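Local coordinates for succinate-semialdehyde dehydrogenase (NAD(P)(+)) (Marinobacter aquaeolei, PDB 3RH9), which probably oxidises succinate semialdehyde to succinate with NAD(P)+ as the electron acceptor, as a member of the aldehyde dehydrogenase family, at residues N260-L271 against V291-V302. Numbering follows the deposited sequence.
Sequences NAPFIVFDDADL and VCANRIFVHEKV
Ala261 O accepts two backbone N-H groups, from Asn294 N at 2.7 Å and from Arg295 N at 2.9 Å, the former in the plane of the carbonyl. From this doubly gripped oxygen the hydrogen bonds run on between strands 262-265 and 295-299, through Phe263 N to Arg295 O, Phe297 N to Phe263 O, Val265 N to Phe297 O and His299 N to Val265 O. An angle of 15° between the strand directions and four successive bridges establish parallel pairing. The Arg295 side chain, bent at its third torsion (chi3 -57°), turns back on Asn260: NH2 donates to Asn260 O at 2.9 Å, with that oxygen at the guanidinium edge, while Arg295 NE makes a weak bond to Asn260 OD1. Arg295 NH2 also bonds Gly409 O. Pro262, Ile264, Arg295 and Phe297 share one face of the sheet, where Pro262 CB meets the Phe297 ring at its edge, 4.0 Å from CE1, and Ile264 CG1 lies against Phe297 CB. On the opposite face, with Val265, Ile296 and Val298, Phe263 CB abuts Ala293 CB at 3.5 Å; helix 271-283 covers this side through Leu278, and Phe306 of helix 303-316 reaches Val265 and Val298. At the C-terminal ends, Asp267 OD2 stands over one face of the His299 ring, carboxylate and ring planes 36° apart, and Lys301 N donates to His299 ND1. Were an alanine here instead of His299, Lys301 N would probably lose this acceptor and a gap would open beside the Asp267 carboxylate. Next to the Asp267-His299 pair, Val302 CB packs against Leu271 CD2 at 4.0 Å. With helix 271-283 joining two parallel neighbouring strands, the whole is a beta-alpha-beta crossover within the seven-stranded mixed sheet of an aldehyde dehydrogenase fold.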
loop_
_atom_site.group_PDB
_atom_site.type_symbol
_atom_site.label_atom_id
_atom_site.label_comp_id
_atom_site.label_asym_id
_atom_site.label_seq_id
_atom_site.Cartn_x
_atom_site.Cartn_y
_atom_site.Cartn_z
ATOM N N ASN A 260 10.520 8.789 -15.119
ATOM C CA ASN A 260 10.874 9.539 -16.326
ATOM C C ASN A 260 10.796 11.013 -15.966
ATOM O O ASN A 260 9.858 11.718 -16.360
ATOM C CB ASN A 260 9.913 9.209 -17.471
ATOM C CG ASN A 260 10.400 9.701 -18.819
ATOM O OD1 ASN A 260 10.924 10.797 -18.936
ATOM N ND2 ASN A 260 10.214 8.889 -19.853
ATOM N N ALA A 261 11.782 11.476 -15.204
ATOM C CA ALA A 261 11.733 12.808 -14.610
ATOM C C ALA A 261 11.832 13.955 -15.622
ATOM O O ALA A 261 12.768 14.013 -16.419
ATOM C CB ALA A 261 12.807 12.951 -13.519
ATOM N N PRO A 262 10.855 14.874 -15.579
ATOM C CA PRO A 262 10.850 16.102 -16.364
ATOM C C PRO A 262 11.498 17.201 -15.537
ATOM O O PRO A 262 11.120 17.392 -14.389
ATOM C CB PRO A 262 9.363 16.408 -16.519
ATOM C CG PRO A 262 8.645 15.465 -15.594
ATOM C CD PRO A 262 9.649 14.778 -14.750
ATOM N N PHE A 263 12.474 17.896 -16.112
ATOM C CA PHE A 263 13.171 18.998 -15.445
ATOM C C PHE A 263 12.828 20.252 -16.241
ATOM O O PHE A 263 13.303 20.426 -17.359
ATOM C CB PHE A 263 14.665 18.719 -15.476
ATOM C CG PHE A 263 15.509 19.734 -14.761
ATOM C CD1 PHE A 263 15.793 20.963 -15.343
ATOM C CD2 PHE A 263 16.086 19.435 -13.539
ATOM C CE1 PHE A 263 16.595 21.895 -14.689
ATOM C CE2 PHE A 263 16.896 20.372 -12.891
ATOM C CZ PHE A 263 17.147 21.595 -13.470
ATOM N N ILE A 264 11.979 21.103 -15.675
ATOM C CA ILE A 264 11.305 22.153 -16.438
ATOM C C ILE A 264 11.860 23.543 -16.147
ATOM O O ILE A 264 12.020 23.907 -14.984
ATOM C CB ILE A 264 9.789 22.142 -16.137
ATOM C CG1 ILE A 264 9.176 20.800 -16.542
ATOM C CG2 ILE A 264 9.099 23.284 -16.851
ATOM C CD1 ILE A 264 7.784 20.613 -16.046
ATOM N N VAL A 265 12.144 24.317 -17.195
ATOM C CA VAL A 265 12.742 25.644 -17.023
ATOM C C VAL A 265 11.988 26.797 -17.694
ATOM O O VAL A 265 12.026 26.953 -18.908
ATOM C CB VAL A 265 14.184 25.677 -17.542
ATOM C CG1 VAL A 265 14.790 27.045 -17.290
ATOM C CG2 VAL A 265 15.022 24.577 -16.899
ATOM N N PHE A 266 11.336 27.633 -16.903
ATOM C CA PHE A 266 10.598 28.758 -17.472
ATOM C C PHE A 266 11.476 29.935 -17.944
ATOM O O PHE A 266 12.629 30.071 -17.520
ATOM C CB PHE A 266 9.473 29.203 -16.530
ATOM C CG PHE A 266 8.275 28.309 -16.591
ATOM C CD1 PHE A 266 7.293 28.514 -17.534
ATOM C CD2 PHE A 266 8.158 27.223 -15.747
ATOM C CE1 PHE A 266 6.199 27.677 -17.607
ATOM C CE2 PHE A 266 7.064 26.380 -15.822
ATOM C CZ PHE A 266 6.087 26.615 -16.752
ATOM N N ASP A 267 10.929 30.749 -18.851
ATOM C CA ASP A 267 11.625 31.930 -19.385
ATOM C C ASP A 267 11.939 32.992 -18.328
ATOM O O ASP A 267 12.821 33.820 -18.517
ATOM C CB ASP A 267 10.828 32.566 -20.529
ATOM C CG ASP A 267 9.363 32.782 -20.182
ATOM O OD1 ASP A 267 8.954 32.431 -19.050
ATOM O OD2 ASP A 267 8.613 33.300 -21.049
ATOM N N ASP A 268 11.211 32.967 -17.220
ATOM C CA ASP A 268 11.490 33.867 -16.109
ATOM C C ASP A 268 12.414 33.232 -15.050
ATOM O O ASP A 268 12.691 33.828 -14.019
ATOM C CB ASP A 268 10.174 34.359 -15.479
ATOM C CG ASP A 268 9.490 33.291 -14.623
ATOM O OD1 ASP A 268 10.045 32.176 -14.483
ATOM O OD2 ASP A 268 8.393 33.579 -14.087
ATOM N N ALA A 269 12.893 32.026 -15.317
ATOM C CA ALA A 269 13.760 31.321 -14.382
ATOM C C ALA A 269 15.161 31.929 -14.313
ATOM O O ALA A 269 15.658 32.439 -15.301
ATOM C CB ALA A 269 13.851 29.846 -14.770
ATOM N N ASP A 270 15.792 31.871 -13.144
ATOM C CA ASP A 270 17.206 32.198 -13.007
ATOM C C ASP A 270 17.998 31.094 -13.706
ATOM O O ASP A 270 18.122 29.990 -13.188
ATOM C CB ASP A 270 17.555 32.281 -11.518
ATOM C CG ASP A 270 19.067 32.323 -11.246
ATOM O OD1 ASP A 270 19.872 32.091 -12.171
ATOM O OD2 ASP A 270 19.453 32.578 -10.079
ATOM N N LEU A 271 18.529 31.390 -14.890
ATOM C CA LEU A 271 19.162 30.363 -15.730
ATOM C C LEU A 271 20.423 29.773 -15.126
ATOM O O LEU A 271 20.675 28.579 -15.260
ATOM C CB LEU A 271 19.484 30.906 -17.129
ATOM C CG LEU A 271 18.468 30.657 -18.225
ATOM C CD1 LEU A 271 17.073 30.791 -17.681
ATOM C CD2 LEU A 271 18.693 31.631 -19.354
ATOM N N VAL A 291 16.066 9.541 -10.185
ATOM C CA VAL A 291 15.880 10.920 -9.783
ATOM C C VAL A 291 16.553 11.862 -10.783
ATOM O O VAL A 291 16.323 13.063 -10.770
ATOM C CB VAL A 291 16.389 11.129 -8.349
ATOM C CG1 VAL A 291 16.597 12.588 -8.049
ATOM C CG2 VAL A 291 15.395 10.538 -7.398
ATOM N N CYS A 292 17.363 11.304 -11.671
ATOM C CA CYS A 292 18.032 12.113 -12.686
ATOM C C CYS A 292 17.069 12.678 -13.710
ATOM O O CYS A 292 16.171 11.978 -14.186
ATOM C CB CYS A 292 19.113 11.301 -13.385
ATOM S SG CYS A 292 20.512 11.073 -12.293
ATOM N N ALA A 293 17.240 13.951 -14.046
ATOM C CA ALA A 293 16.393 14.542 -15.070
ATOM C C ALA A 293 16.497 13.628 -16.286
ATOM O O ALA A 293 17.582 13.145 -16.605
ATOM C CB ALA A 293 16.856 15.944 -15.404
ATOM N N ASN A 294 15.371 13.356 -16.933
ATOM C CA ASN A 294 15.397 12.545 -18.137
ATOM C C ASN A 294 14.919 13.357 -19.335
ATOM O O ASN A 294 15.408 13.186 -20.453
ATOM C CB ASN A 294 14.573 11.268 -17.964
ATOM C CG ASN A 294 14.785 10.288 -19.092
ATOM O OD1 ASN A 294 13.879 10.010 -19.870
ATOM N ND2 ASN A 294 15.985 9.780 -19.202
ATOM N N ARG A 295 13.965 14.246 -19.086
ATOM C CA ARG A 295 13.464 15.166 -20.099
ATOM C C ARG A 295 13.657 16.592 -19.601
ATOM O O ARG A 295 13.134 16.963 -18.551
ATOM C CB ARG A 295 11.992 14.880 -20.380
ATOM C CG ARG A 295 11.774 13.625 -21.181
ATOM C CD ARG A 295 10.337 13.233 -21.204
ATOM N NE ARG A 295 9.828 13.061 -19.849
ATOM C CZ ARG A 295 8.552 13.219 -19.516
ATOM N NH1 ARG A 295 7.679 13.554 -20.451
ATOM N NH2 ARG A 295 8.148 13.059 -18.256
ATOM N N ILE A 296 14.437 17.389 -20.323
ATOM C CA ILE A 296 14.648 18.779 -19.925
ATOM C C ILE A 296 13.787 19.682 -20.787
ATOM O O ILE A 296 14.056 19.874 -21.964
ATOM C CB ILE A 296 16.128 19.217 -20.012
ATOM C CG1 ILE A 296 16.988 18.514 -18.958
ATOM C CG2 ILE A 296 16.244 20.701 -19.802
ATOM C CD1 ILE A 296 17.258 17.086 -19.249
ATOM N N PHE A 297 12.724 20.211 -20.202
ATOM C CA PHE A 297 11.848 21.113 -20.922
ATOM C C PHE A 297 12.320 22.549 -20.729
ATOM O O PHE A 297 12.399 23.036 -19.605
ATOM C CB PHE A 297 10.406 20.963 -20.443
ATOM C CG PHE A 297 9.757 19.676 -20.861
ATOM C CD1 PHE A 297 9.794 18.565 -20.031
ATOM C CD2 PHE A 297 9.097 19.578 -22.076
ATOM C CE1 PHE A 297 9.188 17.380 -20.404
ATOM C CE2 PHE A 297 8.493 18.400 -22.456
ATOM C CZ PHE A 297 8.539 17.294 -21.615
ATOM N N VAL A 298 12.642 23.221 -21.828
ATOM C CA VAL A 298 13.069 24.606 -21.756
ATOM C C VAL A 298 12.200 25.537 -22.604
ATOM O O VAL A 298 11.833 25.225 -23.741
ATOM C CB VAL A 298 14.536 24.761 -22.134
ATOM C CG1 VAL A 298 14.941 26.219 -22.030
ATOM C CG2 VAL A 298 15.384 23.912 -21.217
ATOM N N HIS A 299 11.872 26.683 -22.029
ATOM C CA HIS A 299 11.069 27.662 -22.720
ATOM C C HIS A 299 11.811 28.254 -23.925
ATOM O O HIS A 299 12.994 28.585 -23.850
ATOM C CB HIS A 299 10.652 28.766 -21.763
ATOM C CG HIS A 299 9.531 29.600 -22.279
ATOM N ND1 HIS A 299 9.735 30.714 -23.057
ATOM C CD2 HIS A 299 8.192 29.466 -22.149
ATOM C CE1 HIS A 299 8.568 31.245 -23.374
ATOM N NE2 HIS A 299 7.615 30.507 -22.835
ATOM N N GLU A 300 11.098 28.396 -25.036
ATOM C CA GLU A 300 11.722 28.829 -26.278
ATOM C C GLU A 300 12.550 30.105 -26.140
ATOM O O GLU A 300 13.562 30.259 -26.807
ATOM C CB GLU A 300 10.667 28.970 -27.384
ATOM C CG GLU A 300 10.013 27.641 -27.722
ATOM C CD GLU A 300 9.062 27.692 -28.908
ATOM O OE1 GLU A 300 8.810 28.797 -29.439
ATOM O OE2 GLU A 300 8.568 26.605 -29.305
ATOM N N LYS A 301 12.136 31.014 -25.264
ATOM C CA LYS A 301 12.808 32.311 -25.163
ATOM C C LYS A 301 14.183 32.198 -24.530
ATOM O O LYS A 301 14.996 33.105 -24.669
ATOM C CB LYS A 301 11.948 33.336 -24.411
ATOM C CG LYS A 301 10.619 33.638 -25.092
ATOM C CD LYS A 301 9.958 34.892 -24.511
ATOM C CE LYS A 301 8.817 35.405 -25.405
ATOM N NZ LYS A 301 7.560 34.624 -25.211
ATOM N N VAL A 302 14.448 31.079 -23.863
ATOM C CA VAL A 302 15.702 30.898 -23.131
ATOM C C VAL A 302 16.446 29.609 -23.506
ATOM O O VAL A 302 17.487 29.278 -22.931
ATOM C CB VAL A 302 15.464 30.962 -21.603
ATOM C CG1 VAL A 302 15.016 32.373 -21.195
ATOM C CG2 VAL A 302 14.416 29.921 -21.185
#